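Local coordinates for protein MmeI (Methylophilus methylotrophus, PDB 5HR4) that acts as a Type IIL restriction-modification enzyme, recognising and cutting DNA and probably methylating adenine at N6 with S-adenosyl-L-methionine as methyl donor, at residues L188-R192 and L261-L266; K323-L328 and F563-F568; A461-W466 and A516-K520. All coordinates share one frame; numbering follows the deposited sequence.

Interaction 1. Residues L188-R192 and L261-L266; sequences LYLVR and LFEEPL
Arg192 reaches from helix 183-200 to the carbonyls of Leu261, in the short helix 259-262, and of Glu264, in the turn beyond it, and its guanidinium group gathers both, a local polar centre within the all-helical packing of the spacer region. Hydrogen bonds come first. Arg192 NE donates to Leu261 O at 2.9 Å, approaching nearly head-on to the carbonyl (C=O...N angle 160°), while Arg192 NH2 donates to Glu264 O at 2.7 Å. Neither bond is straight: both N-H...O angles are near 140°, and both oxygens sit somewhat out of the guanidinium plane. A weak third bond joins NH2 to Leu261 O, so two adjacent nitrogens share one acceptor and the rotation of the group is restricted. The extended run of Arg192 from CG to NE carries the charged end this far, past the side chain of Leu261 running in the opposite direction. The flat group is also held from above and below, with the Phe262 ring carbon CD1 over one face and Leu266 CD1 over the other; Phe233 of helix 225-235 adds a cation-pi contact.

Apolar contacts lie alongside. Leu261 CD1 touches Val191 CG1 at 3.7 Å and Leu188 CD1 at 3.9 Å, and the same three side chains press on helix 416-440, where Val424 meets both Val191 and Leu261, so the spacer helix is joined here to the methyltransferase domain. Leu188 turns its CG away from its own backbone N (chi1 172°) to reach this cluster. On the other flank Leu266 CD1 lies 4.2 Å from Tyr189 CD2. Glu264 is directed elsewhere: its OE1 is hydrogen-bonded to His184 NE2, yet this oxygen also lies 3.7 Å from Leu188 CD2.

Interaction 2. Residues K323-L328 and F563-F568; sequences KLIKPL and FAHRTF
The 323-328 turn of helix 318-340, which carries Lys323 and Pro327, runs nearly antiparallel to strand residues 563-568, their axes 9.8 Å apart at an angle of 157°. Pro327, which has no N-H to give to the preceding turn, sits at a kink and offers its ring to the strand instead. Pro327 CB stands almost exactly on the normal of the Phe563 ring, 3.7 Å from the centroid, a CH-pi contact; the ring is set there by a chi1 of 74°, which places CG between the backbone N and the carbonyl carbon. Leu328 CD1 borders the same ring at CE2 (4.2 Å). The strand is part of the central sheet of the Rossmann-like methyltransferase fold, in which antiparallel strand 581-588 is inserted between 532-538 and 560-569, and the helix lies against one face of that sheet. Next along the strand, His565 NE2 makes a weak hydrogen bond to Lys323 O (3.1 Å), its N-H...O angle only 124°, while ND1 bonds Tyr600 OH. Lys323 then passes the imidazole with its CB 3.4 Å from His565 CE1, and its chain bends at chi3 toward Phe568. Lys323 NZ lies over one face of the Phe568 ring, 3.3 Å from its centroid and shifted toward the rim, in a cation-pi contact, and is also hydrogen-bonded to Asn320 OD1 and Tyr600 OH.

Interaction 3. Residues A461-W466 and A516-K520; sequences ALQIDW and AWYPK. With SFG (sinefungin), chain H.
The adenine end of the sinefungin pocket is built here from Ala461, Leu462 and Trp517, the loop after strand 455-458 meeting helix 517-524. Ala461 N donates to sinefungin N1 at 3.1 Å (N-H...N 149°), reading the base through the backbone. Trp517 stands edge-on over the adenine, its CZ2 3.6 Å from sinefungin C6, the two planes roughly perpendicular. One face of the indole is taken by Leu462: Leu462 CD2 lies 3.5 Å from the centroid of the Trp517 six-membered ring, practically on its normal, and Leu462 CD1 reaches Ala516 CB at 3.7 Å. Trp517 NE1 is bonded to Pro362 O, which restrains the rotation of the indole. Lys520 also bonds the loop. The Lys520 chain, bent at chi2 and chi3, brings Lys520 NZ within 2.6 Å of Ile464 O as a hydrogen bond donor, while Lys520 CB packs 3.6 Å from Trp466 CZ2. Trp466 in turn ties the loop to itself, NE1 donating to a lone pair of Ala461 O at 2.9 Å, so the residue that binds the base is held at both its amide and its carbonyl. Around the contact, Ala461, Ile464 and Trp466 rest on Ile412 of strand 409-413, Leu462 meets Asp497 of helix 492-502, and Trp517 lies on Phe535 of strand 532-538.

Interaction 1 comes first along the chain and closes before the other two begin; interaction 3 then falls within the span that runs from 323-328 to 563-568. Interactions 2 and 3 share the methyltransferase sheet, their centres about 22 Å apart and their nearest atoms about 9 Å: helix 318-340 meets strand 560-569 in one, while the other sits at the sinefungin pocket beside strands 409-413 and 532-538. Interaction 1 lies further off, its centre about 29 Å from that of interaction 3 and about 37 Å from that of interaction 2, in the helical spacer. Helix 416-440, directly after strand 409-413, connects it physically to the methyltransferase domain.

Interaction 1. Residues L188-R192 and L261-L266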
loop_
_atom_site.group_PDB
_atom_site.type_symbol
_atom_site.label_atom_id
_atom_site.label_comp_id
_atom_site.label_asym_id
_atom_site.label_seq_id
_atom_site.Cartn_x
_atom_site.Cartn_y
_atom_site.Cartn_z
ATOM N N LEU A 188 10.474 -24.713 7.347
ATOM C CA LEU A 188 11.856 -25.005 6.987
ATOM C C LEU A 188 11.965 -26.247 6.112
ATOM O O LEU A 188 12.866 -26.321 5.265
ATOM C CB LEU A 188 12.699 -25.143 8.249
ATOM C CG LEU A 188 14.155 -25.631 8.267
ATOM C CD1 LEU A 188 15.037 -24.930 7.257
ATOM C CD2 LEU A 188 14.685 -25.391 9.649
ATOM N N TYR A 189 11.071 -27.222 6.284
ATOM C CA TYR A 189 11.033 -28.345 5.350
ATOM C C TYR A 189 10.899 -27.840 3.923
ATOM O O TYR A 189 11.648 -28.246 3.028
ATOM C CB TYR A 189 9.870 -29.272 5.692
ATOM C CG TYR A 189 9.993 -30.696 5.185
ATOM C CD1 TYR A 189 9.577 -31.034 3.907
ATOM C CD2 TYR A 189 10.488 -31.707 6.006
ATOM C CE1 TYR A 189 9.672 -32.333 3.439
ATOM C CE2 TYR A 189 10.593 -33.003 5.547
ATOM C CZ TYR A 189 10.189 -33.319 4.260
ATOM O OH TYR A 189 10.281 -34.627 3.799
ATOM N N LEU A 190 9.977 -26.902 3.706
ATOM C CA LEU A 190 9.627 -26.507 2.347
ATOM C C LEU A 190 10.731 -25.657 1.732
ATOM O O LEU A 190 11.181 -25.901 0.604
ATOM C CB LEU A 190 8.301 -25.754 2.366
ATOM C CG LEU A 190 7.583 -25.713 1.017
ATOM C CD1 LEU A 190 6.753 -26.987 0.783
ATOM C CD2 LEU A 190 6.736 -24.458 0.911
ATOM N N VAL A 191 11.201 -24.667 2.482
ATOM C CA VAL A 191 12.330 -23.860 2.045
ATOM C C VAL A 191 13.575 -24.724 1.790
ATOM O O VAL A 191 14.366 -24.432 0.887
ATOM C CB VAL A 191 12.555 -22.759 3.098
ATOM C CG1 VAL A 191 13.918 -22.886 3.777
ATOM C CG2 VAL A 191 12.297 -21.366 2.509
ATOM N N ARG A 192 13.760 -25.814 2.536
ATOM C CA ARG A 192 14.810 -26.761 2.171
ATOM C C ARG A 192 14.546 -27.393 0.803
ATOM O O ARG A 192 15.434 -27.411 -0.059
ATOM C CB ARG A 192 14.956 -27.836 3.242
ATOM C CG ARG A 192 15.718 -27.369 4.477
ATOM C CD ARG A 192 15.477 -28.322 5.638
ATOM N NE ARG A 192 16.324 -28.013 6.780
ATOM C CZ ARG A 192 16.697 -28.908 7.688
ATOM N NH1 ARG A 192 16.298 -30.169 7.575
ATOM N NH2 ARG A 192 17.487 -28.548 8.695
ATOM N N LEU A 261 20.700 -23.328 7.249
ATOM C CA LEU A 261 19.601 -23.939 6.517
ATOM C C LEU A 261 19.488 -25.423 6.784
ATOM O O LEU A 261 18.382 -25.956 6.713
ATOM C CB LEU A 261 19.763 -23.690 5.010
ATOM C CG LEU A 261 18.853 -24.394 3.987
ATOM C CD1 LEU A 261 17.388 -24.073 4.216
ATOM C CD2 LEU A 261 19.251 -24.030 2.563
ATOM N N PHE A 262 20.580 -26.119 7.105
ATOM C CA PHE A 262 20.501 -27.576 7.225
ATOM C C PHE A 262 20.884 -28.106 8.608
ATOM O O PHE A 262 20.979 -29.337 8.797
ATOM C CB PHE A 262 21.347 -28.231 6.127
ATOM C CG PHE A 262 20.666 -28.227 4.793
ATOM C CD1 PHE A 262 19.678 -29.156 4.510
ATOM C CD2 PHE A 262 20.960 -27.251 3.845
ATOM C CE1 PHE A 262 19.005 -29.139 3.282
ATOM C CE2 PHE A 262 20.289 -27.225 2.620
ATOM C CZ PHE A 262 19.305 -28.172 2.341
ATOM N N GLU A 263 21.060 -27.216 9.591
ATOM C CA GLU A 263 21.641 -27.631 10.855
ATOM C C GLU A 263 20.635 -28.332 11.748
ATOM O O GLU A 263 21.021 -29.204 12.535
ATOM C CB GLU A 263 22.237 -26.424 11.571
ATOM C CG GLU A 263 21.258 -25.480 12.203
ATOM C CD GLU A 263 21.992 -24.355 12.919
ATOM O OE1 GLU A 263 23.240 -24.449 12.999
ATOM O OE2 GLU A 263 21.343 -23.386 13.388
ATOM N N GLU A 264 19.337 -27.993 11.630
ATOM C CA GLU A 264 18.381 -28.516 12.590
ATOM C C GLU A 264 17.792 -29.831 12.104
ATOM O O GLU A 264 17.268 -29.894 10.991
ATOM C CB GLU A 264 17.260 -27.527 12.836
ATOM C CG GLU A 264 16.255 -28.038 13.833
ATOM C CD GLU A 264 15.071 -27.111 14.008
ATOM O OE1 GLU A 264 14.993 -26.114 13.255
ATOM O OE2 GLU A 264 14.219 -27.378 14.897
ATOM N N PRO A 265 17.844 -30.893 12.903
ATOM C CA PRO A 265 17.099 -32.103 12.547
ATOM C C PRO A 265 15.600 -31.830 12.619
ATOM O O PRO A 265 15.128 -31.057 13.458
ATOM C CB PRO A 265 17.552 -33.118 13.608
ATOM C CG PRO A 265 17.788 -32.265 14.811
ATOM C CD PRO A 265 18.421 -30.991 14.260
ATOM N N LEU A 266 14.853 -32.461 11.721
ATOM C CA LEU A 266 13.434 -32.195 11.592
ATOM C C LEU A 266 12.681 -33.507 11.689
ATOM O O LEU A 266 13.165 -34.533 11.186
ATOM C CB LEU A 266 13.094 -31.533 10.246
ATOM C CG LEU A 266 13.317 -30.038 10.112
ATOM C CD1 LEU A 266 12.971 -29.588 8.694
ATOM C CD2 LEU A 266 12.507 -29.261 11.152
#

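Interaction 2. Residues K323-L328 and F563-F568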
loop_
_atom_site.group_PDB
_atom_site.type_symbol
_atom_site.label_atom_id
_atom_site.label_comp_id
_atom_site.label_asym_id
_atom_site.label_seq_id
_atom_site.Cartn_x
_atom_site.Cartn_y
_atom_site.Cartn_z
ATOM N N LYS A 323 12.467 1.719 -8.248
ATOM C CA LYS A 323 12.191 3.148 -8.065
ATOM C C LYS A 323 12.568 3.616 -6.669
ATOM O O LYS A 323 12.703 4.824 -6.441
ATOM C CB LYS A 323 10.712 3.525 -8.270
ATOM C CG LYS A 323 9.863 2.594 -9.065
ATOM C CD LYS A 323 8.415 2.764 -8.649
ATOM C CE LYS A 323 7.515 3.021 -9.840
ATOM N NZ LYS A 323 6.101 3.111 -9.403
ATOM N N LEU A 324 12.697 2.690 -5.717
ATOM C CA LEU A 324 13.028 3.086 -4.359
ATOM C C LEU A 324 14.532 3.024 -4.081
ATOM O O LEU A 324 15.086 3.951 -3.472
ATOM C CB LEU A 324 12.246 2.218 -3.376
ATOM C CG LEU A 324 12.331 2.554 -1.892
ATOM C CD1 LEU A 324 11.103 1.999 -1.273
ATOM C CD2 LEU A 324 13.561 1.942 -1.223
ATOM N N ILE A 325 15.225 1.973 -4.532
ATOM C CA ILE A 325 16.654 1.899 -4.237
ATOM C C ILE A 325 17.523 2.727 -5.187
ATOM O O ILE A 325 18.674 3.031 -4.836
ATOM C CB ILE A 325 17.158 0.443 -4.225
ATOM C CG1 ILE A 325 17.079 -0.173 -5.623
ATOM C CG2 ILE A 325 16.390 -0.395 -3.173
ATOM C CD1 ILE A 325 17.516 -1.626 -5.692
ATOM N N LYS A 326 17.048 3.096 -6.379
ATOM C CA LYS A 326 17.912 3.903 -7.248
ATOM C C LYS A 326 18.192 5.267 -6.633
ATOM O O LYS A 326 19.375 5.613 -6.472
ATOM C CB LYS A 326 17.319 4.040 -8.657
ATOM C CG LYS A 326 17.419 2.791 -9.543
ATOM C CD LYS A 326 16.513 2.929 -10.783
ATOM C CE LYS A 326 17.309 3.168 -12.068
ATOM N NZ LYS A 326 18.264 4.300 -11.909
ATOM N N PRO A 327 17.190 6.062 -6.234
ATOM C CA PRO A 327 17.499 7.302 -5.509
ATOM C C PRO A 327 18.094 7.068 -4.133
ATOM O O PRO A 327 18.892 7.893 -3.681
ATOM C CB PRO A 327 16.139 8.012 -5.404
ATOM C CG PRO A 327 15.214 7.253 -6.288
ATOM C CD PRO A 327 15.734 5.866 -6.365
ATOM N N LEU A 328 17.735 5.993 -3.434
ATOM C CA LEU A 328 18.218 5.850 -2.061
ATOM C C LEU A 328 19.734 5.702 -2.025
ATOM O O LEU A 328 20.419 6.410 -1.275
ATOM C CB LEU A 328 17.546 4.667 -1.361
ATOM C CG LEU A 328 17.725 4.629 0.173
ATOM C CD1 LEU A 328 17.292 5.951 0.835
ATOM C CD2 LEU A 328 17.004 3.434 0.816
ATOM N N PHE A 563 13.430 12.639 -1.028
ATOM C CA PHE A 563 12.819 12.408 -2.323
ATOM C C PHE A 563 11.505 11.702 -2.069
ATOM O O PHE A 563 11.264 11.187 -0.978
ATOM C CB PHE A 563 13.727 11.599 -3.252
ATOM C CG PHE A 563 13.827 10.140 -2.893
ATOM C CD1 PHE A 563 12.928 9.213 -3.418
ATOM C CD2 PHE A 563 14.826 9.690 -2.051
ATOM C CE1 PHE A 563 13.022 7.869 -3.101
ATOM C CE2 PHE A 563 14.925 8.341 -1.719
ATOM C CZ PHE A 563 14.026 7.428 -2.243
ATOM N N ALA A 564 10.654 11.687 -3.086
ATOM C CA ALA A 564 9.328 11.117 -2.921
ATOM C C ALA A 564 8.744 10.818 -4.287
ATOM O O ALA A 564 8.908 11.612 -5.215
ATOM C CB ALA A 564 8.400 12.070 -2.155
ATOM N N HIS A 565 8.057 9.680 -4.389
ATOM C CA HIS A 565 7.206 9.341 -5.525
ATOM C C HIS A 565 5.764 9.663 -5.163
ATOM O O HIS A 565 5.218 9.094 -4.212
ATOM C CB HIS A 565 7.313 7.858 -5.885
ATOM C CG HIS A 565 8.571 7.482 -6.598
ATOM N ND1 HIS A 565 8.582 7.084 -7.919
ATOM C CD2 HIS A 565 9.856 7.421 -6.174
ATOM C CE1 HIS A 565 9.822 6.812 -8.283
ATOM N NE2 HIS A 565 10.615 7.004 -7.241
ATOM N N ARG A 566 5.128 10.532 -5.941
ATOM C CA ARG A 566 3.712 10.789 -5.744
ATOM C C ARG A 566 2.886 9.574 -6.168
ATOM O O ARG A 566 3.412 8.559 -6.639
ATOM C CB ARG A 566 3.290 12.026 -6.517
ATOM C CG ARG A 566 3.849 13.295 -5.983
ATOM C CD ARG A 566 3.333 14.425 -6.819
ATOM N NE ARG A 566 1.954 14.721 -6.463
ATOM C CZ ARG A 566 1.588 15.111 -5.247
ATOM N NH1 ARG A 566 2.496 15.230 -4.291
ATOM N NH2 ARG A 566 0.321 15.376 -4.976
ATOM N N THR A 567 1.565 9.700 -6.008
ATOM C CA THR A 567 0.633 8.580 -6.135
ATOM C C THR A 567 0.842 7.774 -7.417
ATOM O O THR A 567 0.928 8.341 -8.510
ATOM C CB THR A 567 -0.790 9.129 -6.102
ATOM O OG1 THR A 567 -1.044 9.727 -4.827
ATOM C CG2 THR A 567 -1.786 8.048 -6.373
ATOM N N PHE A 568 0.915 6.444 -7.281
ATOM C CA PHE A 568 0.842 5.542 -8.432
ATOM C C PHE A 568 0.003 4.320 -8.079
ATOM O O PHE A 568 -0.236 4.034 -6.903
ATOM C CB PHE A 568 2.233 5.110 -8.937
ATOM C CG PHE A 568 3.120 4.481 -7.898
ATOM C CD1 PHE A 568 3.794 5.257 -6.974
ATOM C CD2 PHE A 568 3.327 3.117 -7.887
ATOM C CE1 PHE A 568 4.634 4.670 -6.016
ATOM C CE2 PHE A 568 4.159 2.528 -6.940
ATOM C CZ PHE A 568 4.819 3.312 -6.010
#

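Interaction 3. Residues A461-W466 and A516-K520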
loop_
_atom_site.group_PDB
_atom_site.type_symbol
_atom_site.label_atom_id
_atom_site.label_comp_id
_atom_site.label_asym_id
_atom_site.label_seq_id
_atom_site.Cartn_x
_atom_site.Cartn_y
_atom_site.Cartn_z
ATOM N N ALA A 461 8.140 -6.189 14.305
ATOM C CA ALA A 461 9.021 -5.028 14.233
ATOM C C ALA A 461 8.530 -3.839 15.048
ATOM O O ALA A 461 9.311 -2.910 15.296
ATOM C CB ALA A 461 9.182 -4.595 12.785
ATOM N N LEU A 462 7.260 -3.825 15.447
ATOM C CA LEU A 462 6.746 -2.707 16.224
ATOM C C LEU A 462 6.934 -2.904 17.724
ATOM O O LEU A 462 6.913 -1.914 18.469
ATOM C CB LEU A 462 5.264 -2.476 15.899
ATOM C CG LEU A 462 4.909 -2.173 14.426
ATOM C CD1 LEU A 462 3.476 -1.731 14.287
ATOM C CD2 LEU A 462 5.809 -1.127 13.828
ATOM N N GLN A 463 7.161 -4.147 18.175
ATOM C CA GLN A 463 7.277 -4.464 19.593
ATOM C C GLN A 463 8.712 -4.616 20.080
ATOM O O GLN A 463 8.923 -4.662 21.290
ATOM C CB GLN A 463 6.505 -5.754 19.919
ATOM C CG GLN A 463 4.998 -5.606 19.917
ATOM C CD GLN A 463 4.269 -6.916 20.193
ATOM O OE1 GLN A 463 4.895 -7.938 20.476
ATOM N NE2 GLN A 463 2.937 -6.889 20.110
ATOM N N ILE A 464 9.698 -4.691 19.193
ATOM C CA ILE A 464 11.080 -4.949 19.582
ATOM C C ILE A 464 11.937 -3.695 19.389
ATOM O O ILE A 464 11.530 -2.712 18.766
ATOM C CB ILE A 464 11.687 -6.126 18.796
ATOM C CG1 ILE A 464 11.692 -5.814 17.297
ATOM C CG2 ILE A 464 10.950 -7.410 19.079
ATOM C CD1 ILE A 464 12.407 -6.872 16.501
ATOM N N ASP A 465 13.159 -3.760 19.900
ATOM C CA ASP A 465 14.165 -2.741 19.641
ATOM C C ASP A 465 14.967 -3.149 18.402
ATOM O O ASP A 465 15.650 -4.183 18.420
ATOM C CB ASP A 465 15.072 -2.581 20.864
ATOM C CG ASP A 465 16.026 -1.404 20.751
ATOM O OD1 ASP A 465 15.883 -0.578 19.823
ATOM O OD2 ASP A 465 16.916 -1.293 21.614
ATOM N N TRP A 466 14.892 -2.341 17.332
ATOM C CA TRP A 466 15.599 -2.697 16.099
ATOM C C TRP A 466 17.087 -2.965 16.332
ATOM O O TRP A 466 17.675 -3.806 15.644
ATOM C CB TRP A 466 15.398 -1.611 15.024
ATOM C CG TRP A 466 13.983 -1.618 14.480
ATOM C CD1 TRP A 466 12.990 -2.488 14.822
ATOM C CD2 TRP A 466 13.411 -0.728 13.511
ATOM N NE1 TRP A 466 11.838 -2.198 14.147
ATOM C CE2 TRP A 466 12.063 -1.119 13.333
ATOM C CE3 TRP A 466 13.902 0.352 12.773
ATOM C CZ2 TRP A 466 11.198 -0.459 12.452
ATOM C CZ3 TRP A 466 13.042 1.003 11.897
ATOM C CH2 TRP A 466 11.711 0.595 11.745
ATOM N N ALA A 516 3.063 3.560 11.632
ATOM C CA ALA A 516 3.867 3.104 12.769
ATOM C C ALA A 516 5.358 2.941 12.450
ATOM O O ALA A 516 6.208 3.215 13.303
ATOM C CB ALA A 516 3.307 1.788 13.290
ATOM N N TRP A 517 5.711 2.471 11.255
ATOM C CA TRP A 517 7.139 2.271 10.988
ATOM C C TRP A 517 7.921 3.580 10.904
ATOM O O TRP A 517 9.145 3.554 11.047
ATOM C CB TRP A 517 7.367 1.473 9.698
ATOM C CG TRP A 517 7.252 -0.005 9.889
ATOM C CD1 TRP A 517 8.250 -0.925 9.808
ATOM C CD2 TRP A 517 6.064 -0.731 10.209
ATOM N NE1 TRP A 517 7.755 -2.184 10.054
ATOM C CE2 TRP A 517 6.414 -2.090 10.300
ATOM C CE3 TRP A 517 4.734 -0.362 10.418
ATOM C CZ2 TRP A 517 5.484 -3.083 10.590
ATOM C CZ3 TRP A 517 3.806 -1.349 10.714
ATOM C CH2 TRP A 517 4.185 -2.694 10.799
ATOM N N TYR A 518 7.250 4.719 10.685
ATOM C CA TYR A 518 7.980 5.977 10.540
ATOM C C TYR A 518 8.572 6.472 11.856
ATOM O O TYR A 518 9.767 6.823 11.877
ATOM C CB TYR A 518 7.078 7.032 9.893
ATOM C CG TYR A 518 6.871 6.844 8.411
ATOM C CD1 TYR A 518 6.031 5.844 7.926
ATOM C CD2 TYR A 518 7.493 7.683 7.496
ATOM C CE1 TYR A 518 5.830 5.672 6.585
ATOM C CE2 TYR A 518 7.301 7.523 6.137
ATOM C CZ TYR A 518 6.471 6.515 5.690
ATOM O OH TYR A 518 6.274 6.352 4.345
ATOM N N PRO A 519 7.826 6.559 12.963
ATOM C CA PRO A 519 8.469 6.954 14.226
ATOM C C PRO A 519 9.501 5.951 14.695
ATOM O O PRO A 519 10.512 6.351 15.284
ATOM C CB PRO A 519 7.293 7.041 15.210
ATOM C CG PRO A 519 6.107 7.222 14.359
ATOM C CD PRO A 519 6.374 6.419 13.132
ATOM N N LYS A 520 9.267 4.655 14.462
ATOM C CA LYS A 520 10.276 3.642 14.758
ATOM C C LYS A 520 11.592 3.992 14.088
ATOM O O LYS A 520 12.588 4.271 14.763
ATOM C CB LYS A 520 9.786 2.261 14.318
ATOM C CG LYS A 520 9.061 1.520 15.400
ATOM C CD LYS A 520 9.995 1.231 16.561
ATOM C CE LYS A 520 9.641 -0.057 17.274
ATOM N NZ LYS A 520 10.538 -0.292 18.450
HETATM N N SFG H . 8.369 -6.241 0.690
HETATM C CA SFG H . 7.973 -7.626 0.832
HETATM C C SFG H . 8.187 -8.292 -0.514
HETATM O O SFG H . 8.620 -7.601 -1.463
HETATM O OXT SFG H . 7.948 -9.511 -0.688
HETATM C CB SFG H . 6.505 -7.717 1.235
HETATM C CG SFG H . 6.313 -6.890 2.497
HETATM C CD SFG H . 4.819 -6.786 2.704
HETATM N NE SFG H . 4.349 -5.719 1.842
HETATM C "C5'" SFG H . 4.463 -6.512 4.174
HETATM C "C4'" SFG H . 5.056 -7.551 5.185
HETATM O "O4'" SFG H . 5.007 -7.047 6.385
HETATM C "C3'" SFG H . 4.241 -8.851 5.301
HETATM O "O3'" SFG H . 5.010 -9.858 4.821
HETATM C "C2'" SFG H . 3.916 -9.028 6.814
HETATM O "O2'" SFG H . 4.109 -10.436 7.261
HETATM C "C1'" SFG H . 4.785 -8.274 7.407
HETATM N N9 SFG H . 4.298 -7.663 8.604
HETATM C C8 SFG H . 3.081 -7.186 8.851
HETATM N N7 SFG H . 3.079 -6.658 10.078
HETATM C C5 SFG H . 4.303 -6.806 10.582
HETATM C C6 SFG H . 4.824 -6.449 11.802
HETATM N N6 SFG H . 4.255 -5.789 12.950
HETATM N N1 SFG H . 6.094 -6.700 12.100
HETATM C C2 SFG H . 6.876 -7.314 11.180
HETATM N N3 SFG H . 6.360 -7.671 9.975
HETATM C C4 SFG H . 5.066 -7.416 9.674
#